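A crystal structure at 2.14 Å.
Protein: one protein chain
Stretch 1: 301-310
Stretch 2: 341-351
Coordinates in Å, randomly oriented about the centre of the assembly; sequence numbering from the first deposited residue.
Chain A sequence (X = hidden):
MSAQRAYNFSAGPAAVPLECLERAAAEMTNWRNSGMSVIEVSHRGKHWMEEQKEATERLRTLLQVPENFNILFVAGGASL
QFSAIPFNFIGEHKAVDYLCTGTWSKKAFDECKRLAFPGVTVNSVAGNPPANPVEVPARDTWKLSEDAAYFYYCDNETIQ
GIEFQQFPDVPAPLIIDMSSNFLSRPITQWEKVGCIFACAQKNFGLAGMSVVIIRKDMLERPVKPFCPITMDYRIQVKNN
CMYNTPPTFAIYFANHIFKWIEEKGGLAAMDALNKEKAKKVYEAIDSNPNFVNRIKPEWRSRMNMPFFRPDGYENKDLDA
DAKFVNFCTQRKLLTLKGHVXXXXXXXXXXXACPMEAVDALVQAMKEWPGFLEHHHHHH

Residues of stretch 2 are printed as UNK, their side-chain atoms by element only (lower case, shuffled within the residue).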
# COMPACT_ATOMS: atom_id res chain seq x y z
N SER A 301 16.98 -11.98 19.88
CA SER A 301 15.88 -12.18 18.97
C SER A 301 15.84 -13.60 18.41
O SER A 301 16.89 -14.18 18.11
CB SER A 301 15.97 -11.18 17.82
OG SER A 301 14.97 -11.37 16.84
N ARG A 302 14.63 -14.15 18.30
CA ARG A 302 14.41 -15.40 17.60
C ARG A 302 14.36 -15.18 16.09
O ARG A 302 14.52 -16.13 15.35
CB ARG A 302 13.10 -16.07 18.04
CG ARG A 302 12.99 -16.42 19.52
CD ARG A 302 11.54 -16.58 19.97
NE ARG A 302 10.76 -15.40 19.60
CZ ARG A 302 9.72 -15.37 18.76
NH1 ARG A 302 9.20 -16.48 18.25
NH2 ARG A 302 9.16 -14.19 18.47
N MET A 303 14.08 -13.95 15.66
CA MET A 303 13.78 -13.63 14.27
C MET A 303 14.97 -13.09 13.49
O MET A 303 15.09 -13.35 12.29
CB MET A 303 12.65 -12.59 14.21
CG MET A 303 11.32 -12.99 14.84
SD MET A 303 10.40 -14.21 13.87
CE MET A 303 10.94 -15.71 14.68
N ASN A 304 15.83 -12.31 14.14
CA ASN A 304 16.97 -11.67 13.49
C ASN A 304 18.21 -11.88 14.34
O ASN A 304 18.26 -11.47 15.50
CB ASN A 304 16.71 -10.18 13.29
CG ASN A 304 15.38 -9.90 12.59
OD1 ASN A 304 14.35 -9.73 13.25
ND2 ASN A 304 15.39 -9.91 11.25
N MET A 305 19.21 -12.55 13.76
CA MET A 305 20.40 -12.97 14.47
C MET A 305 21.61 -12.31 13.83
O MET A 305 22.23 -12.92 12.97
CB MET A 305 20.51 -14.49 14.41
CG MET A 305 19.50 -15.19 15.31
SD MET A 305 18.62 -16.55 14.58
CE MET A 305 17.25 -15.72 13.78
N PRO A 306 21.93 -11.07 14.24
CA PRO A 306 23.18 -10.49 13.76
C PRO A 306 24.38 -11.23 14.34
O PRO A 306 24.29 -11.85 15.41
CB PRO A 306 23.14 -9.03 14.24
CG PRO A 306 22.07 -8.96 15.26
CD PRO A 306 21.15 -10.13 15.07
N PHE A 307 25.47 -11.22 13.60
CA PHE A 307 26.75 -11.72 14.08
C PHE A 307 27.87 -11.13 13.24
O PHE A 307 27.66 -10.68 12.12
CB PHE A 307 26.80 -13.26 14.12
CG PHE A 307 26.56 -13.94 12.80
CD1 PHE A 307 25.27 -14.13 12.32
CD2 PHE A 307 27.62 -14.45 12.06
CE1 PHE A 307 25.04 -14.79 11.12
CE2 PHE A 307 27.41 -15.10 10.85
CZ PHE A 307 26.12 -15.28 10.38
N PHE A 308 29.06 -11.10 13.82
CA PHE A 308 30.18 -10.36 13.26
C PHE A 308 31.46 -11.15 13.29
O PHE A 308 31.59 -12.14 14.02
CB PHE A 308 30.37 -9.07 14.05
CG PHE A 308 29.21 -8.13 13.97
CD1 PHE A 308 29.19 -7.11 13.03
CD2 PHE A 308 28.13 -8.27 14.84
CE1 PHE A 308 28.11 -6.24 12.95
CE2 PHE A 308 27.05 -7.41 14.75
CZ PHE A 308 27.03 -6.40 13.81
N ARG A 309 32.43 -10.68 12.51
CA ARG A 309 33.82 -11.08 12.68
C ARG A 309 34.18 -10.77 14.14
O ARG A 309 33.56 -9.88 14.73
CB ARG A 309 34.74 -10.28 11.75
CG ARG A 309 34.58 -10.59 10.28
CD ARG A 309 35.37 -9.64 9.38
NE ARG A 309 35.03 -8.23 9.65
CZ ARG A 309 35.74 -7.38 10.40
NH1 ARG A 309 36.88 -7.75 11.00
NH2 ARG A 309 35.29 -6.14 10.58
N PRO A 310 35.18 -11.46 14.72
CA PRO A 310 35.49 -11.32 16.15
C PRO A 310 35.60 -9.87 16.69
O PRO A 310 35.19 -9.62 17.84
CB PRO A 310 36.84 -12.04 16.29
CG PRO A 310 36.81 -13.06 15.21
CD PRO A 310 36.15 -12.36 14.05
N UNK A 341 24.23 -0.04 8.23
CA UNK A 341 24.61 0.76 9.41
C UNK A 341 25.62 0.06 10.32
O UNK A 341 26.41 0.72 10.99
c UNK A 341 23.35 1.12 10.22
o UNK A 341 22.70 -0.04 10.74
N UNK A 342 25.60 -1.28 10.33
CA UNK A 342 26.46 -2.07 11.22
C UNK A 342 27.47 -2.96 10.49
O UNK A 342 28.46 -3.36 11.09
c UNK A 342 24.80 -2.01 13.12
c UNK A 342 25.60 -2.92 12.19
c UNK A 342 24.66 -3.88 11.46
N UNK A 343 27.25 -3.25 9.20
CA UNK A 343 28.07 -4.23 8.49
C UNK A 343 27.91 -5.63 9.07
O UNK A 343 26.93 -5.92 9.77
N UNK A 344 28.89 -6.48 8.80
CA UNK A 344 28.88 -7.86 9.30
C UNK A 344 27.74 -8.67 8.72
O UNK A 344 27.34 -8.46 7.57
N UNK A 345 27.20 -9.58 9.54
CA UNK A 345 26.26 -10.60 9.06
C UNK A 345 24.97 -10.66 9.86
O UNK A 345 24.96 -10.32 11.04
c UNK A 345 28.86 -11.50 7.55
c UNK A 345 30.22 -11.41 7.28
c UNK A 345 31.15 -11.71 8.27
c UNK A 345 26.95 -11.97 9.08
c UNK A 345 30.71 -12.10 9.53
c UNK A 345 29.35 -12.19 9.79
c UNK A 345 28.42 -11.90 8.80
N UNK A 346 23.89 -11.11 9.22
CA UNK A 346 22.61 -11.29 9.90
C UNK A 346 21.78 -12.39 9.25
O UNK A 346 21.48 -12.33 8.06
c UNK A 346 21.83 -9.96 9.89
c UNK A 346 18.99 -7.05 8.83
c UNK A 346 20.51 -9.97 10.67
n UNK A 346 18.99 -6.71 7.55
n UNK A 346 19.64 -8.15 9.21
c UNK A 346 19.75 -8.65 10.58
n UNK A 346 18.30 -6.31 9.71
N UNK A 347 21.43 -13.40 10.05
CA UNK A 347 20.44 -14.39 9.62
C UNK A 347 19.08 -13.91 10.09
O UNK A 347 18.86 -13.77 11.30
c UNK A 347 20.75 -15.75 10.22
N UNK A 348 18.19 -13.63 9.14
CA UNK A 348 16.79 -13.34 9.43
C UNK A 348 16.01 -14.61 9.10
O UNK A 348 16.10 -15.10 7.98
o UNK A 348 17.04 -10.98 8.91
c UNK A 348 16.31 -12.15 8.61
N UNK A 349 15.29 -15.14 10.10
CA UNK A 349 14.60 -16.44 10.00
C UNK A 349 13.20 -16.31 10.58
O UNK A 349 12.97 -16.55 11.77
c UNK A 349 15.36 -17.53 10.77
s UNK A 349 17.08 -17.75 10.26
N UNK A 350 12.26 -15.93 9.73
CA UNK A 350 10.88 -15.75 10.15
C UNK A 350 10.17 -17.10 10.10
O UNK A 350 10.82 -18.13 9.90
o UNK A 350 12.93 -9.71 9.37
c UNK A 350 11.58 -11.34 10.44
c UNK A 350 11.66 -12.93 8.17
c UNK A 350 10.21 -14.69 9.27
c UNK A 350 10.94 -13.37 9.28
c UNK A 350 10.92 -12.56 10.41
c UNK A 350 12.34 -11.72 8.19
c UNK A 350 12.28 -10.92 9.32
N UNK A 351 8.85 -17.09 10.30
CA UNK A 351 8.05 -18.32 10.30
C UNK A 351 8.37 -19.25 9.14
O UNK A 351 8.65 -20.44 9.34
c UNK A 351 6.05 -17.39 11.60
c UNK A 351 6.55 -17.97 10.28
o UNK A 351 6.77 -17.35 12.61
n UNK A 351 4.81 -16.90 11.59

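Position 341 carries one carbon and then one oxygen, out of reach of stretch 1: Ser341, a residue outside the contact. At 342 one carbon bears two more, a beta-branched apolar side chain. Its CB points toward stretch 1 and lies 4.1 Å from CZ of Phe308; this is Val342.

Position 343 has no side-chain atoms; its backbone O is 3.4 Å from Phe308 CE1, and its phi of 65° by itself favours what it is, Gly343. Position 344 is also bare, again with positive phi, but here space matters too: an ideal CB would sit 2.4 Å from CD1 of Phe308, a clash. Gly344 leaves that ring room, its CA 3.8 Å from Phe308 CD1.

At 345 one carbon leads to a ring of six carbons with no oxygen. Its CB lies over one face of the Phe307 ring, 3.7 Å from the centroid, so the residue is Phe345. Its ring also approaches Arg309, in the loop after the strand, with CE2 3.7 Å from Arg309 N.

Position 346 extends three carbons, a nitrogen, and a carbon holding two more nitrogens. It lies on the same sheet face as Pro306, and its aliphatic part passes that ring: Arg346, with CG 4.4 Å from Pro306 CD; NH1 is hydrogen-bonded elsewhere in the structure.

A single carbon at 347, its CB 4.4 Å from CB of Met305, identifies Ala347, on the face shared by Met305 and Phe307. Position 348 has one carbon and one oxygen; that oxygen accepts a hydrogen bond from ND2 of Asn304. It is Ser348, with OG 3.1 Å from Asn304 ND2.

One carbon and one sulfur, with CB 4.0 Å from CE of Met305, mark 349 as Cys349. At 350 a six-carbon ring bears an oxygen. Its CA-to-CB bond points away, yet the ring end returns and its oxygen accepts from Asn304 ND2, which gives Tyr350, with OH 3.1 Å from Asn304 ND2. Two carbons, the second carrying oxygen and nitrogen, with no contact to stretch 1, make 351 Asn351.

The rule of the contact is an antiparallel ladder. Met305 pairs with Ala347 and Phe307 with Phe345 through reciprocal backbone hydrogen bonds, Met305 N to Ala347 O and Phe307 N to Phe345 O both at 2.8 Å. Pro306, lacking an amide hydrogen, falls at a non-hydrogen-bonded pair, where no hydrogen bond to the partner strand is lost. Cys349 N to Met303 O, 2.8 Å, extends the ladder beyond the strands. Side chains add further contacts: apolar packing on the Met305 and Phe307 face, and one amide serving two hydroxyls on the Asn304 side.

Stretch 2 (341-351) SVGGFRASCYN
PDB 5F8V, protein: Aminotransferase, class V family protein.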